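PDB 1UFO: hydrolase, which probably catalyses the hydrolysis of a substrate that the structure alone does not show, as an alpha/beta-hydrolase-fold enzyme. Local coordinates for the interface of chains A and B. Residues are numbered along the deposited sequence; one frame, centred on the assembly and turned at random. Chains: chain A/B, hypothetical protein TT1662.

The interface of chains A and B. Residues chain A 212-216, 222; chain B 204-205.
The carboxylate of A:Glu212 is sandwiched within its own chain: A:Ala215 CB lies over one face, 3.9 Å from CD, and A:Leu222 covers the other with CB and CD2. Its OE1 end points across to chain B, where B:Gly205 CA stands 3.3 Å from OE1, somewhat off the plane. The second flat group, the carboxylate of the poorly ordered B:Glu204, is modelled about 73° from the first, with the carbonyl oxygen of A:Gly214 over one face and a water displaced to the opposite side. The setting is an alpha/beta hydrolase: A:Glu212 ends strand 207-212, and A:Gly214 to A:Gly216 belong to the loop leading to the histidine expected in the catalytic triad. The case exemplifies a contact in which two acidic side chains are joined through water, beside a backbone hydrogen bond. A:Glu212 reaches over by an extended chain, CG anti to the backbone N (chi1 -179°), which lays CG 3.9 Å from B:Gly205 CA. Water 1 lies 2.6 Å from A:Glu212 OE1 and, less certainly, 3.0 Å from B:Glu204 OE2, and may soften the repulsion between the two acids if both are charged. Alongside, the amide N of B:Gly205 donates a weak but nearly straight hydrogen bond to the carbonyl O of A:Glu213, 3.3 Å long and 170° at the hydrogen. B:Glu204 OE2 also sits 3.0 Å from A:Gly214 O, a close approach of two acceptors unless the acid is protonated, though the weak order leaves its position uncertain. An alanine in place of A:Glu212 would remove the carboxylate and CG, and would probably lose the water bridge and loosen the cover over B:Gly205. A:Leu222, on helix 221-236, adds a marginal touch of CD2 to the carbonyl O of B:Gly205. Two-fold symmetry repeats the arrangement with the chains exchanged, although the structure alone does not show that this dimer forms in solution.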
loop_
_atom_site.group_PDB
_atom_site.type_symbol
_atom_site.label_atom_id
_atom_site.label_comp_id
_atom_site.label_asym_id
_atom_site.label_seq_id
_atom_site.Cartn_x
_atom_site.Cartn_y
_atom_site.Cartn_z
ATOM N N GLU A 212 -3.795 -6.569 2.701
ATOM C CA GLU A 212 -4.438 -6.338 4.011
ATOM C C GLU A 212 -4.537 -7.736 4.669
ATOM O O GLU A 212 -5.211 -8.650 4.156
ATOM C CB GLU A 212 -5.794 -5.728 3.769
ATOM C CG GLU A 212 -6.576 -5.419 5.042
ATOM C CD GLU A 212 -7.821 -4.614 4.747
ATOM O OE1 GLU A 212 -8.748 -4.669 5.562
ATOM O OE2 GLU A 212 -7.878 -4.003 3.686
ATOM N N GLU A 213 -3.892 -7.875 5.827
ATOM C CA GLU A 213 -3.850 -9.192 6.476
ATOM C C GLU A 213 -5.236 -9.489 7.048
ATOM O O GLU A 213 -5.808 -8.650 7.779
ATOM C CB GLU A 213 -2.830 -9.120 7.590
ATOM C CG GLU A 213 -2.274 -10.465 7.887
ATOM C CD GLU A 213 -1.418 -11.058 6.757
ATOM O OE1 GLU A 213 -0.867 -10.376 5.815
ATOM O OE2 GLU A 213 -1.205 -12.279 6.876
ATOM N N GLY A 214 -5.748 -10.672 6.707
ATOM C CA GLY A 214 -7.046 -11.068 7.221
ATOM C C GLY A 214 -8.225 -10.770 6.333
ATOM O O GLY A 214 -9.287 -11.358 6.508
ATOM N N ALA A 215 -8.048 -9.845 5.391
ATOM C CA ALA A 215 -9.138 -9.533 4.462
ATOM C C ALA A 215 -9.293 -10.651 3.458
ATOM O O ALA A 215 -8.351 -11.407 3.183
ATOM C CB ALA A 215 -8.848 -8.211 3.726
ATOM N N GLY A 216 -10.497 -10.777 2.903
ATOM C CA GLY A 216 -10.812 -11.806 1.912
ATOM C C GLY A 216 -11.083 -11.155 0.574
ATOM O O GLY A 216 -10.460 -10.136 0.212
ATOM N N LEU A 222 -9.977 0.235 3.595
ATOM C CA LEU A 222 -8.518 0.514 3.670
ATOM C C LEU A 222 -7.861 0.345 2.261
ATOM O O LEU A 222 -7.031 1.156 1.856
ATOM C CB LEU A 222 -7.815 -0.413 4.672
ATOM C CG LEU A 222 -6.302 -0.165 4.773
ATOM C CD1 LEU A 222 -5.911 1.279 5.168
ATOM C CD2 LEU A 222 -5.714 -1.145 5.808
ATOM N N GLU B 204 -8.686 -8.540 12.029
ATOM C CA GLU B 204 -8.672 -8.316 10.581
ATOM C C GLU B 204 -8.686 -6.815 10.216
ATOM O O GLU B 204 -9.282 -5.982 10.901
ATOM C CB GLU B 204 -9.815 -9.145 9.918
ATOM C CG GLU B 204 -10.837 -8.372 9.140
ATOM C CD GLU B 204 -11.595 -9.268 8.162
ATOM O OE1 GLU B 204 -12.489 -10.055 8.593
ATOM O OE2 GLU B 204 -11.268 -9.185 6.947
ATOM N N GLY B 205 -7.932 -6.470 9.157
ATOM C CA GLY B 205 -7.891 -5.076 8.692
ATOM C C GLY B 205 -6.951 -4.081 9.401
ATOM O O GLY B 205 -6.847 -2.922 8.998
HETATM O O HOH W 1 -10.259 -6.347 6.773
#